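Long-range contacts in pyruvate formate-lyase 2 (Archaeoglobus fulgidus, PDB 2F3O), which is of uncertain substrate but, as a member of the glycyl radical enzyme family, probably works as a radical-dependent lyase: residues G152-V158 with N268-S274; N332-T336 with T422-C426; P247-A253 with F285-D289; I278-Y283 with N349-M355; W170-S175 with C521-G525. All coordinates share one frame. Residues are numbered along the deposited sequence.

From the N terminus, residues 152-158 open contact 1, and 170-175 open contact 5, the longest loop, which does not close until 521-525. Contact 1 closes at 268-274, after 247-253 has opened contact 3, so it crosses both contact 5 and contact 3. The helical run that follows supplies 278-283 to contact 4 and then 285-289, which closes contact 3; these two contacts cross and touch. Contact 2 opens at 332-336, crosses contact 4, which closes at 349-355, and itself closes at 422-426. Contacts 2, 3 and 4 all nest inside contact 5. Contacts 1 and 2 meet at the buried centre, whereas 3, 4 and 5 join helices farther out.

Contact 1. Residues G152-V158 with N268-S274; sequences GISHVAV and NYEQAIS. With GOL (glycerol), chain D.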
# COMPACT_ATOMS: atom_id res chain seq x y z
N GLY A 152 28.43 11.93 4.58
CA GLY A 152 27.10 12.54 4.61
C GLY A 152 26.52 12.61 3.20
O GLY A 152 27.13 12.09 2.26
N ILE A 153 25.36 13.25 3.04
CA ILE A 153 24.73 13.28 1.72
C ILE A 153 24.85 14.60 0.96
O ILE A 153 25.52 14.63 -0.06
CB ILE A 153 23.26 12.84 1.73
CG1 ILE A 153 23.10 11.55 2.54
CG2 ILE A 153 22.73 12.67 0.30
CD1 ILE A 153 23.79 10.38 1.92
N SER A 154 24.21 15.66 1.45
CA SER A 154 24.18 16.95 0.76
C SER A 154 23.81 16.84 -0.73
O SER A 154 22.87 16.12 -1.09
CB SER A 154 25.50 17.70 0.92
OG SER A 154 25.76 18.04 2.26
N HIS A 155 24.57 17.53 -1.59
CA HIS A 155 24.35 17.49 -3.05
C HIS A 155 22.92 17.68 -3.49
O HIS A 155 22.35 16.79 -4.08
CB HIS A 155 24.85 16.18 -3.64
CG HIS A 155 26.32 15.99 -3.51
ND1 HIS A 155 26.90 15.54 -2.34
CD2 HIS A 155 27.33 16.22 -4.37
CE1 HIS A 155 28.21 15.49 -2.50
NE2 HIS A 155 28.50 15.92 -3.72
N VAL A 156 22.34 18.81 -3.16
CA VAL A 156 20.99 19.08 -3.58
C VAL A 156 20.87 20.58 -3.75
O VAL A 156 21.41 21.33 -2.94
CB VAL A 156 19.94 18.52 -2.55
CG1 VAL A 156 20.30 18.88 -1.13
CG2 VAL A 156 18.53 18.95 -2.90
N ALA A 157 20.24 21.02 -4.83
CA ALA A 157 19.80 22.39 -4.92
C ALA A 157 18.55 22.58 -4.03
O ALA A 157 17.50 21.98 -4.27
CB ALA A 157 19.51 22.77 -6.34
N VAL A 158 18.71 23.41 -3.00
CA VAL A 158 17.70 23.76 -2.02
C VAL A 158 16.48 24.42 -2.63
O VAL A 158 16.60 25.30 -3.48
CB VAL A 158 18.32 24.76 -1.06
CG1 VAL A 158 17.33 25.21 -0.02
CG2 VAL A 158 19.55 24.17 -0.43
N ASN A 268 24.74 20.22 7.28
CA ASN A 268 25.12 19.30 6.20
C ASN A 268 26.51 19.59 5.74
O ASN A 268 26.91 20.76 5.70
CB ASN A 268 24.20 19.49 5.02
CG ASN A 268 22.78 19.28 5.38
OD1 ASN A 268 22.31 18.14 5.43
ND2 ASN A 268 22.08 20.37 5.69
N TYR A 269 27.23 18.54 5.34
CA TYR A 269 28.62 18.69 4.95
C TYR A 269 28.80 19.49 3.66
O TYR A 269 27.87 19.67 2.88
CB TYR A 269 29.38 17.34 5.00
CG TYR A 269 29.45 16.56 3.72
CD1 TYR A 269 30.68 16.19 3.19
CD2 TYR A 269 28.29 16.20 3.03
CE1 TYR A 269 30.77 15.47 2.00
CE2 TYR A 269 28.36 15.49 1.83
CZ TYR A 269 29.61 15.12 1.33
OH TYR A 269 29.67 14.43 0.14
N GLU A 270 30.02 19.98 3.46
CA GLU A 270 30.40 21.06 2.53
C GLU A 270 30.10 20.89 1.05
O GLU A 270 30.30 21.83 0.30
CB GLU A 270 31.90 21.27 2.63
CG GLU A 270 32.49 20.65 3.88
CD GLU A 270 33.05 19.24 3.68
OE1 GLU A 270 33.56 18.92 2.58
OE2 GLU A 270 32.98 18.45 4.66
N GLN A 271 29.66 19.72 0.62
CA GLN A 271 29.57 19.46 -0.80
C GLN A 271 28.22 19.76 -1.45
O GLN A 271 27.21 19.11 -1.18
CB GLN A 271 30.02 18.04 -1.13
CG GLN A 271 31.35 17.70 -0.55
CD GLN A 271 32.43 18.57 -1.08
OE1 GLN A 271 32.56 18.70 -2.29
NE2 GLN A 271 33.21 19.19 -0.19
N ALA A 272 28.23 20.76 -2.32
CA ALA A 272 27.23 20.92 -3.36
C ALA A 272 25.85 21.34 -2.92
O ALA A 272 24.89 21.07 -3.63
CB ALA A 272 27.17 19.70 -4.25
N ILE A 273 25.74 21.99 -1.77
CA ILE A 273 24.47 22.54 -1.35
C ILE A 273 24.22 23.77 -2.22
O ILE A 273 24.89 24.78 -2.07
CB ILE A 273 24.50 22.95 0.12
CG1 ILE A 273 24.98 21.78 0.96
CG2 ILE A 273 23.14 23.40 0.58
CD1 ILE A 273 25.04 22.11 2.42
N SER A 274 23.27 23.68 -3.14
CA SER A 274 23.17 24.66 -4.21
C SER A 274 21.90 25.48 -4.14
O SER A 274 20.99 25.17 -3.37
CB SER A 274 23.26 23.95 -5.55
OG SER A 274 24.45 23.16 -5.60
C1 GOL D . 29.94 17.85 -6.84
O1 GOL D . 29.37 16.59 -7.05
C2 GOL D . 31.21 17.69 -6.03
O2 GOL D . 31.16 16.59 -5.14
C3 GOL D . 31.35 19.00 -5.29
O3 GOL D . 32.71 19.21 -5.05
O HOH W 1 28.01 12.48 -0.28
O HOH W 2 22.48 15.84 3.75
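A two-stranded parallel pairing, deeply buried, runs here into a polar pocket that holds glycerol, probably from crystallisation, and is consistent with the active site at the centre of a glycyl radical enzyme barrel. The sheet register rests on S274, whose backbone straddles A157: S274 N donates to V156 O (3.0 Å) and S274 O accepts from V158 N (2.9 Å), with the two CB atoms of A157 and S274 4.0 Å apart. Small residues suit a pair whose CA atoms lie only 4.1 Å apart. Upstream the chains kink, H155 and A272 both taking positive phi, but the bonding continues: H155 N gives a hydrogen bond to Q271 O (3.1 Å) and S154 OG one to Y269 O (2.7 Å). At G152 (120°/-174°) a CB would jam against the preceding carbonyl O and lie a tight 3.4 Å from Y269 CD2. The imidazole of H155 is oriented by its ND1, which donates to I153 O (2.8 Å), so that NE2 faces the ligand and is hydrogen-bonded to glycerol O2 (3.1 Å); glycerol O3 donates to Q271 OE1 (2.8 Å). A water bridges G152 O (2.7 Å) and Y269 OH (2.6 Å). E428, N332 and D440 complete the glycerol site. I153 and H155 lean on strand 435-445, A157 and S274 on strand 421-424, while V156 and N268 pack against helix 512-516.

Contact 2. Residues N332-T336 with T422-C426; sequences NQAVT and TTDGC
Two short strands from different sheets pass each other nearly antiparallel (164°), the axes of strands 334-336 and 422-424 approaching to 6.2 Å with no backbone hydrogen bond between them. N332 faces G425 (CA-CA 5.2 Å), A334 faces D424 (5.3 Å) and T336 faces T423 (6.1 Å). Side chains make the join. T336 (m) and T423 (p) bring their hydroxyls together, OG1 to OG1 2.8 Å, and T423 OG1 is also bonded to H370. T422 (t) turns its OG1 back to T423 O (3.1 Å). A water donates to T423 O (2.8 Å) and is bonded to T336 OG1 (3.1 Å). The methyl of A334 is small enough to rest on the main chain, its CB 3.7 Å from G425 N. D424 (p) swings its carboxylate off to S439, and N332 (m, with positive phi) sends its amide to Q366 and a bound glycerol. G425, at 70°/-128°, has the positive phi that glycine tolerates best, and turns the chain into what is probably the Cys loop of the glycyl radical enzyme fold. Strand 334-338 pairs with 368-373 in a mixed sheet, outermost within the chain, while 421-424 forms a hairpin with 428-431.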
# COMPACT_ATOMS: atom_id res chain seq x y z
N ASN A 332 31.53 23.72 -3.92
CA ASN A 332 30.63 23.84 -5.05
C ASN A 332 29.18 24.13 -4.78
O ASN A 332 28.30 23.39 -5.22
CB ASN A 332 30.81 22.68 -6.02
CG ASN A 332 32.13 22.75 -6.72
OD1 ASN A 332 32.38 23.71 -7.42
ND2 ASN A 332 33.00 21.78 -6.49
N GLN A 333 28.94 25.22 -4.05
CA GLN A 333 27.60 25.78 -3.96
C GLN A 333 27.26 26.28 -5.34
O GLN A 333 27.76 27.31 -5.75
CB GLN A 333 27.55 26.95 -2.98
CG GLN A 333 27.63 26.54 -1.53
CD GLN A 333 28.02 27.69 -0.65
OE1 GLN A 333 27.22 28.58 -0.39
NE2 GLN A 333 29.26 27.67 -0.17
N ALA A 334 26.41 25.56 -6.05
CA ALA A 334 26.14 25.90 -7.42
C ALA A 334 24.98 26.87 -7.57
O ALA A 334 24.15 27.02 -6.70
CB ALA A 334 25.87 24.66 -8.21
N VAL A 335 24.93 27.52 -8.72
CA VAL A 335 23.86 28.44 -8.99
C VAL A 335 23.43 28.14 -10.43
O VAL A 335 24.28 27.88 -11.27
CB VAL A 335 24.36 29.89 -8.71
CG1 VAL A 335 24.77 30.65 -9.96
CG2 VAL A 335 23.36 30.66 -7.87
N THR A 336 22.12 28.10 -10.70
CA THR A 336 21.62 27.80 -12.06
C THR A 336 20.90 29.00 -12.69
O THR A 336 19.87 29.45 -12.17
CB THR A 336 20.67 26.59 -12.09
OG1 THR A 336 21.25 25.50 -11.37
CG2 THR A 336 20.35 26.15 -13.51
N THR A 422 17.18 21.76 -12.41
CA THR A 422 18.25 22.54 -11.86
C THR A 422 19.53 21.73 -11.92
O THR A 422 19.55 20.55 -12.23
CB THR A 422 17.98 22.88 -10.40
OG1 THR A 422 19.01 23.75 -9.92
CG2 THR A 422 17.94 21.59 -9.57
N THR A 423 20.63 22.41 -11.64
CA THR A 423 21.88 21.74 -11.54
C THR A 423 22.39 21.88 -10.09
O THR A 423 21.91 22.72 -9.34
CB THR A 423 22.88 22.35 -12.55
OG1 THR A 423 23.16 23.68 -12.16
CG2 THR A 423 22.28 22.40 -13.97
N ASP A 424 23.32 21.02 -9.70
CA ASP A 424 24.04 21.18 -8.44
C ASP A 424 25.44 20.56 -8.56
O ASP A 424 25.67 19.68 -9.42
CB ASP A 424 23.28 20.54 -7.27
CG ASP A 424 23.08 19.03 -7.45
OD1 ASP A 424 22.12 18.64 -8.16
OD2 ASP A 424 23.87 18.23 -6.88
N GLY A 425 26.35 21.01 -7.71
CA GLY A 425 27.72 20.50 -7.72
C GLY A 425 28.54 20.92 -8.93
O GLY A 425 28.62 22.10 -9.24
N CYS A 426 29.15 19.95 -9.61
CA CYS A 426 29.80 20.21 -10.87
C CYS A 426 28.84 20.25 -12.05
O CYS A 426 28.61 21.31 -12.66
CB CYS A 426 30.78 19.11 -11.17
SG CYS A 426 31.87 18.79 -9.86
O HOH W 3 22.01 25.33 -8.42

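Contact 3. Residues P247-A253 with F285-D289; sequences PETFWEA and FFKKD
F285, F250 and D289 join the start of helix 250-267 to helix 283-289. P247 is extended, E248 bends the chain (-119°/-21°), and T249, extended again (-110°/166°), is the N-cap (chi1 p), its OG1 accepting from E252 N at 3.1 Å; 285-289 is helical throughout. The backbones come nearest at F250 and F285, CA to CA 4.6 Å. F285 (chi1 m) has its CA-to-CB bond directed toward the other segment, and its flat ring lies against the incoming chain: the small methyl of A253 is over the face, CB 4.0 Å from the ring centroid, P247 CG lies beyond the rim on that same side, 4.5 Å from F285 CZ, and P247 O is 3.4 Å from F285 CE1. F250 (chi1 t) has its CB 4.0 Å from F285 CB and presents a ring face to the edge of F286 (also t), a T-shaped pair with centroids 5.5 Å apart and planes at 69°. One turn on from F285, D289 (m) reaches back so that OD2 accepts from F250 N at 3.1 Å. I303 and L304 of helix 297-310 and L351 also pack on F250. The chemistry is thus greasy with one polar anchor: an aspartate takes up an amide of the first helical turn, which lacks a helical acceptor, and its negative charge suits the positive end of the helix dipole.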
# COMPACT_ATOMS: atom_id res chain seq x y z
N PRO A 247 9.60 37.24 2.35
CA PRO A 247 10.17 38.49 1.89
C PRO A 247 9.29 39.21 0.87
O PRO A 247 8.52 38.56 0.14
CB PRO A 247 11.49 38.06 1.26
CG PRO A 247 11.30 36.68 0.92
CD PRO A 247 10.39 36.09 1.91
N GLU A 248 9.39 40.54 0.83
CA GLU A 248 8.66 41.34 -0.17
C GLU A 248 9.55 42.15 -1.11
O GLU A 248 9.13 42.54 -2.21
CB GLU A 248 7.63 42.23 0.51
CG GLU A 248 6.29 41.55 0.66
CD GLU A 248 5.61 41.92 1.95
OE1 GLU A 248 6.27 41.78 3.01
OE2 GLU A 248 4.43 42.34 1.92
N THR A 249 10.78 42.41 -0.68
CA THR A 249 11.72 43.12 -1.53
C THR A 249 12.84 42.17 -2.00
O THR A 249 12.99 41.08 -1.46
CB THR A 249 12.30 44.38 -0.82
OG1 THR A 249 13.33 44.01 0.09
CG2 THR A 249 11.21 45.14 -0.07
N PHE A 250 13.60 42.60 -3.00
CA PHE A 250 14.69 41.82 -3.56
C PHE A 250 15.81 41.63 -2.55
O PHE A 250 16.41 40.56 -2.45
CB PHE A 250 15.18 42.49 -4.85
CG PHE A 250 16.38 41.84 -5.49
CD1 PHE A 250 16.22 40.77 -6.35
CD2 PHE A 250 17.66 42.32 -5.26
CE1 PHE A 250 17.32 40.16 -6.95
CE2 PHE A 250 18.77 41.72 -5.86
CZ PHE A 250 18.60 40.64 -6.70
N TRP A 251 16.08 42.68 -1.79
CA TRP A 251 17.14 42.63 -0.80
C TRP A 251 16.70 41.65 0.28
O TRP A 251 17.50 40.82 0.74
CB TRP A 251 17.40 44.02 -0.22
CG TRP A 251 18.66 44.20 0.61
CD1 TRP A 251 19.46 43.22 1.15
CD2 TRP A 251 19.22 45.44 1.03
NE1 TRP A 251 20.49 43.79 1.86
CE2 TRP A 251 20.37 45.15 1.80
CE3 TRP A 251 18.87 46.78 0.82
CZ2 TRP A 251 21.16 46.15 2.36
CZ3 TRP A 251 19.66 47.77 1.37
CH2 TRP A 251 20.80 47.45 2.13
N GLU A 252 15.43 41.74 0.66
CA GLU A 252 14.87 40.83 1.64
C GLU A 252 14.92 39.37 1.18
O GLU A 252 15.26 38.48 1.97
CB GLU A 252 13.44 41.23 1.94
CG GLU A 252 13.32 42.29 2.98
CD GLU A 252 11.92 42.86 3.02
OE1 GLU A 252 11.80 44.09 3.17
OE2 GLU A 252 10.96 42.07 2.87
N ALA A 253 14.61 39.13 -0.10
CA ALA A 253 14.75 37.79 -0.69
C ALA A 253 16.18 37.30 -0.66
O ALA A 253 16.42 36.21 -0.19
CB ALA A 253 14.20 37.74 -2.09
N PHE A 285 10.82 39.67 -7.31
CA PHE A 285 11.19 40.71 -6.35
C PHE A 285 11.98 41.80 -7.06
O PHE A 285 11.80 42.98 -6.79
CB PHE A 285 12.00 40.12 -5.21
CG PHE A 285 11.33 38.96 -4.55
CD1 PHE A 285 10.27 39.17 -3.68
CD2 PHE A 285 11.73 37.67 -4.82
CE1 PHE A 285 9.62 38.10 -3.08
CE2 PHE A 285 11.08 36.59 -4.22
CZ PHE A 285 10.02 36.81 -3.35
N PHE A 286 12.83 41.37 -7.98
CA PHE A 286 13.62 42.28 -8.78
C PHE A 286 12.74 43.17 -9.68
O PHE A 286 12.90 44.38 -9.67
CB PHE A 286 14.59 41.47 -9.63
CG PHE A 286 15.52 42.31 -10.45
CD1 PHE A 286 16.67 42.83 -9.90
CD2 PHE A 286 15.25 42.56 -11.79
CE1 PHE A 286 17.53 43.59 -10.66
CE2 PHE A 286 16.11 43.33 -12.56
CZ PHE A 286 17.25 43.84 -11.99
N LYS A 287 11.83 42.56 -10.44
CA LYS A 287 10.97 43.30 -11.37
C LYS A 287 10.08 44.31 -10.66
O LYS A 287 9.85 45.40 -11.17
CB LYS A 287 10.13 42.35 -12.24
CG LYS A 287 9.12 43.00 -13.18
CD LYS A 287 9.08 42.31 -14.55
CE LYS A 287 7.80 42.61 -15.33
NZ LYS A 287 6.60 41.84 -14.87
N LYS A 288 9.61 43.96 -9.46
CA LYS A 288 8.78 44.84 -8.67
C LYS A 288 9.60 46.01 -8.17
O LYS A 288 9.18 47.15 -8.32
CB LYS A 288 8.21 44.09 -7.48
CG LYS A 288 7.26 44.88 -6.59
CD LYS A 288 7.01 44.13 -5.28
CE LYS A 288 5.62 44.39 -4.71
NZ LYS A 288 5.52 45.74 -4.10
N ASP A 289 10.78 45.74 -7.62
CA ASP A 289 11.65 46.78 -7.06
C ASP A 289 12.16 47.82 -8.07
O ASP A 289 12.13 49.02 -7.78
CB ASP A 289 12.82 46.17 -6.28
CG ASP A 289 12.43 45.68 -4.90
OD1 ASP A 289 11.21 45.52 -4.63
OD2 ASP A 289 13.35 45.45 -4.07

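Contact 4. Residues I278-Y283 with N349-M355; sequences IDQYLY and NELTYLM
A capping box opens helix 350-362, and the same residues fasten it to the turn of helix at 278-281. N349 is the N-cap (phi/psi -127°/-177°, chi1 p): its OD1 accepts weak bonds from L351 N and T352 N, both 3.0 Å, while T352 (chi1 m) returns the favour, OG1 accepting from N349 N at 3.1 Å. Asparagine suits the place because its other amide atom remains to donate across the gap, N349 ND2 to D279 O at 3.0 Å. The segments lie closest at D279 and T352, with CA atoms 5.4 Å apart. D279 (chi1 p) sets OD2 2.8 Å from T352 OG1, which probably donates to it, although that proton has another acceptor nearby; OD2 also receives G338 N and, weakly, Q280 NE2 (2.8 Å). Q280 NE2 is bonded to A347 O as well, and Q280 O to N345 of the second subunit. E350 pairs with R297. Beside this polar row, apolar groups close the interface: L282 CB meets L351 CD2 at 3.7 Å, and the flexible thioether of M355 (m, t, t) slides SD to 3.7 Å from I278 CG2. Y283 (chi1 t) spreads its ring under the cap, with N349 CB 3.6 Å from the ring centroid and only 5° off its normal.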
# COMPACT_ATOMS: atom_id res chain seq x y z
N ILE A 278 18.10 30.39 -9.40
CA ILE A 278 18.11 31.64 -8.68
C ILE A 278 17.66 32.84 -9.52
O ILE A 278 17.07 33.77 -8.98
CB ILE A 278 19.51 31.86 -8.08
CG1 ILE A 278 19.49 32.89 -6.95
CG2 ILE A 278 20.52 32.22 -9.15
CD1 ILE A 278 20.73 32.85 -6.08
N ASP A 279 17.89 32.80 -10.83
CA ASP A 279 17.46 33.89 -11.70
C ASP A 279 15.95 33.86 -11.94
O ASP A 279 15.33 34.89 -12.20
CB ASP A 279 18.23 33.90 -13.02
CG ASP A 279 17.98 32.67 -13.86
OD1 ASP A 279 17.96 31.55 -13.32
OD2 ASP A 279 17.83 32.82 -15.08
N GLN A 280 15.37 32.67 -11.83
CA GLN A 280 13.95 32.52 -12.06
C GLN A 280 13.12 32.99 -10.86
O GLN A 280 12.05 33.59 -11.02
CB GLN A 280 13.66 31.06 -12.37
CG GLN A 280 14.45 30.55 -13.51
CD GLN A 280 14.17 31.32 -14.79
OE1 GLN A 280 13.02 31.55 -15.15
NE2 GLN A 280 15.24 31.72 -15.48
N TYR A 281 13.62 32.71 -9.66
CA TYR A 281 12.83 32.91 -8.46
C TYR A 281 13.11 34.21 -7.70
O TYR A 281 12.35 34.60 -6.80
CB TYR A 281 12.88 31.66 -7.55
CG TYR A 281 14.21 31.34 -6.89
CD1 TYR A 281 14.80 32.22 -5.99
CD2 TYR A 281 14.83 30.13 -7.10
CE1 TYR A 281 16.00 31.93 -5.37
CE2 TYR A 281 16.02 29.82 -6.47
CZ TYR A 281 16.60 30.73 -5.60
OH TYR A 281 17.78 30.45 -4.96
N LEU A 282 14.22 34.88 -8.03
CA LEU A 282 14.48 36.21 -7.50
C LEU A 282 13.88 37.29 -8.40
O LEU A 282 13.73 38.44 -7.99
CB LEU A 282 15.97 36.42 -7.37
CG LEU A 282 16.56 36.42 -5.98
CD1 LEU A 282 15.72 35.63 -5.03
CD2 LEU A 282 17.95 35.89 -6.04
N TYR A 283 13.52 36.91 -9.63
CA TYR A 283 12.98 37.86 -10.60
C TYR A 283 11.65 38.56 -10.26
O TYR A 283 11.48 39.71 -10.62
CB TYR A 283 12.97 37.29 -12.03
CG TYR A 283 12.72 38.36 -13.10
CD1 TYR A 283 13.65 39.35 -13.38
CD2 TYR A 283 11.53 38.38 -13.81
CE1 TYR A 283 13.41 40.33 -14.35
CE2 TYR A 283 11.28 39.35 -14.78
CZ TYR A 283 12.21 40.32 -15.05
OH TYR A 283 11.92 41.26 -16.02
N ASN A 349 15.61 36.19 -18.25
CA ASN A 349 15.06 37.49 -17.87
C ASN A 349 16.24 38.41 -17.63
O ASN A 349 17.38 37.97 -17.78
CB ASN A 349 14.19 37.39 -16.61
CG ASN A 349 14.86 36.61 -15.48
OD1 ASN A 349 16.05 36.76 -15.23
ND2 ASN A 349 14.08 35.77 -14.82
N GLU A 350 15.99 39.64 -17.21
CA GLU A 350 17.05 40.63 -17.04
C GLU A 350 17.99 40.25 -15.90
O GLU A 350 19.15 40.69 -15.84
CB GLU A 350 16.45 42.02 -16.77
CG GLU A 350 17.37 43.18 -17.18
CD GLU A 350 17.25 44.41 -16.26
OE1 GLU A 350 16.11 44.79 -15.86
OE2 GLU A 350 18.32 45.00 -15.95
N LEU A 351 17.49 39.41 -15.00
CA LEU A 351 18.28 39.00 -13.86
C LEU A 351 19.26 37.92 -14.26
O LEU A 351 20.27 37.73 -13.59
CB LEU A 351 17.35 38.53 -12.76
CG LEU A 351 17.85 38.53 -11.33
CD1 LEU A 351 18.52 39.84 -10.96
CD2 LEU A 351 16.66 38.28 -10.47
N THR A 352 18.97 37.22 -15.35
CA THR A 352 19.89 36.22 -15.89
C THR A 352 21.17 36.91 -16.33
O THR A 352 22.27 36.49 -15.96
CB THR A 352 19.31 35.48 -17.11
OG1 THR A 352 18.01 34.99 -16.79
CG2 THR A 352 20.20 34.34 -17.51
N TYR A 353 21.00 37.99 -17.10
CA TYR A 353 22.12 38.79 -17.62
C TYR A 353 22.97 39.37 -16.50
O TYR A 353 24.20 39.32 -16.55
CB TYR A 353 21.58 39.93 -18.48
CG TYR A 353 21.07 39.50 -19.83
CD1 TYR A 353 19.71 39.34 -20.06
CD2 TYR A 353 21.94 39.29 -20.90
CE1 TYR A 353 19.23 38.96 -21.31
CE2 TYR A 353 21.48 38.90 -22.14
CZ TYR A 353 20.12 38.73 -22.35
OH TYR A 353 19.65 38.35 -23.59
N LEU A 354 22.29 39.93 -15.50
CA LEU A 354 22.92 40.48 -14.32
C LEU A 354 23.83 39.47 -13.67
O LEU A 354 24.97 39.78 -13.37
CB LEU A 354 21.87 40.89 -13.29
CG LEU A 354 21.62 42.38 -13.17
CD1 LEU A 354 21.05 42.66 -11.79
CD2 LEU A 354 22.92 43.14 -13.40
N MET A 355 23.33 38.26 -13.50
CA MET A 355 24.08 37.23 -12.84
C MET A 355 25.32 36.80 -13.61
O MET A 355 26.31 36.42 -13.00
CB MET A 355 23.17 36.07 -12.48
CG MET A 355 22.36 36.39 -11.26
SD MET A 355 20.95 35.33 -11.12
CE MET A 355 20.15 35.98 -9.67

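Contact 5. Residues W170-S175 with C521-G525; sequences WFLEES and CFEKG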
# COMPACT_ATOMS: atom_id res chain seq x y z
N TRP A 170 6.13 30.07 9.43
CA TRP A 170 5.06 29.21 8.95
C TRP A 170 5.34 27.81 9.39
O TRP A 170 4.46 27.13 9.89
CB TRP A 170 4.94 29.26 7.43
CG TRP A 170 3.76 28.50 6.95
CD1 TRP A 170 2.47 28.94 6.92
CD2 TRP A 170 3.74 27.16 6.43
NE1 TRP A 170 1.65 27.96 6.42
CE2 TRP A 170 2.41 26.86 6.11
CE3 TRP A 170 4.73 26.19 6.22
CZ2 TRP A 170 2.02 25.62 5.57
CZ3 TRP A 170 4.34 24.95 5.67
CH2 TRP A 170 3.00 24.68 5.36
N PHE A 171 6.59 27.38 9.23
CA PHE A 171 6.97 26.02 9.54
C PHE A 171 6.81 25.74 11.01
O PHE A 171 6.31 24.67 11.40
CB PHE A 171 8.41 25.73 9.09
CG PHE A 171 8.56 25.65 7.60
CD1 PHE A 171 8.26 24.49 6.92
CD2 PHE A 171 8.96 26.75 6.87
CE1 PHE A 171 8.37 24.43 5.55
CE2 PHE A 171 9.06 26.69 5.52
CZ PHE A 171 8.76 25.53 4.85
N LEU A 172 7.18 26.72 11.82
CA LEU A 172 7.14 26.59 13.26
C LEU A 172 5.70 26.39 13.68
O LEU A 172 5.40 25.45 14.42
CB LEU A 172 7.74 27.82 13.92
CG LEU A 172 7.64 27.94 15.43
CD1 LEU A 172 8.27 26.73 16.06
CD2 LEU A 172 8.33 29.20 15.89
N GLU A 173 4.82 27.24 13.17
CA GLU A 173 3.41 27.15 13.51
C GLU A 173 2.72 25.92 12.94
O GLU A 173 1.83 25.35 13.59
CB GLU A 173 2.67 28.39 13.04
CG GLU A 173 3.04 29.65 13.80
CD GLU A 173 2.41 30.88 13.18
OE1 GLU A 173 1.33 30.75 12.54
OE2 GLU A 173 2.99 31.96 13.32
N GLU A 174 3.12 25.50 11.75
CA GLU A 174 2.50 24.36 11.10
C GLU A 174 2.93 23.10 11.80
O GLU A 174 2.11 22.22 12.01
CB GLU A 174 2.77 24.33 9.59
CG GLU A 174 1.91 23.34 8.76
CD GLU A 174 0.38 23.54 8.88
OE1 GLU A 174 -0.06 24.70 8.95
OE2 GLU A 174 -0.38 22.54 8.87
N SER A 175 4.20 23.05 12.20
CA SER A 175 4.73 21.95 13.00
C SER A 175 3.96 21.85 14.29
O SER A 175 3.64 20.74 14.72
CB SER A 175 6.20 22.11 13.34
OG SER A 175 7.00 22.07 12.19
N CYS A 521 8.99 16.35 1.81
CA CYS A 521 9.49 15.94 3.14
C CYS A 521 8.71 16.45 4.31
O CYS A 521 8.27 15.65 5.14
CB CYS A 521 10.92 16.40 3.37
SG CYS A 521 12.15 15.47 2.53
N PHE A 522 8.56 17.77 4.38
CA PHE A 522 7.83 18.42 5.46
C PHE A 522 6.36 18.00 5.42
O PHE A 522 5.79 17.65 6.44
CB PHE A 522 7.96 19.95 5.42
CG PHE A 522 7.16 20.65 6.47
CD1 PHE A 522 7.58 20.66 7.80
CD2 PHE A 522 5.96 21.28 6.16
CE1 PHE A 522 6.84 21.28 8.77
CE2 PHE A 522 5.22 21.90 7.14
CZ PHE A 522 5.67 21.90 8.44
N GLU A 523 5.76 18.02 4.23
CA GLU A 523 4.35 17.67 4.12
C GLU A 523 4.03 16.21 4.46
O GLU A 523 3.01 15.93 5.06
CB GLU A 523 3.78 18.06 2.76
CG GLU A 523 3.53 19.56 2.63
CD GLU A 523 2.29 20.01 3.40
OE1 GLU A 523 2.19 21.22 3.75
OE2 GLU A 523 1.42 19.12 3.63
N LYS A 524 4.93 15.30 4.12
CA LYS A 524 4.76 13.89 4.47
C LYS A 524 5.27 13.55 5.89
O LYS A 524 4.97 12.48 6.42
CB LYS A 524 5.43 12.96 3.43
CG LYS A 524 4.80 13.01 2.06
CD LYS A 524 4.80 11.63 1.41
CE LYS A 524 4.31 11.68 -0.04
NZ LYS A 524 3.11 12.55 -0.20
N GLY A 525 6.04 14.46 6.48
CA GLY A 525 6.56 14.25 7.81
C GLY A 525 7.62 13.19 7.89
O GLY A 525 7.74 12.50 8.90
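F522 drives its ring between the side chains of helix 168-184, with the edge of F171 set against its face: the centroids are 5.0 Å apart, the planes at 78°, and F171 CD1 lies 4.0 Å from F522 CZ. W170 adds a second aromatic neighbour, meeting it rim to rim, W170 CZ3 to F522 CE2 at 3.5 Å. Around the edge of F522 come E174 CB, 4.0 Å from F522 CZ, and S175 OG, 3.5 Å from F522 CE1. This is knobs-into-holes packing, F522 being the knob and W170, F171, E174 and S175 the hole, within an aromatic cluster. With the CA atoms of F171 and F522 8.7 Å apart, a bulky aromatic must span the gap; no hydrogen bond crosses. S175 can sit beside a ring because its hydroxyl is spent on its own helix, OG donating to F171 O at 2.8 Å; the E174 carboxylate turns to R177 and R178. The short helix 521-524 ends soon after the knob, in a Schellman motif with G525 as the C-prime residue at positive phi, which glycine adopts easily. Y196 adds another edge-to-face ring and bonds through its hydroxyl to F522 O, while L516 touches both F171 and F522.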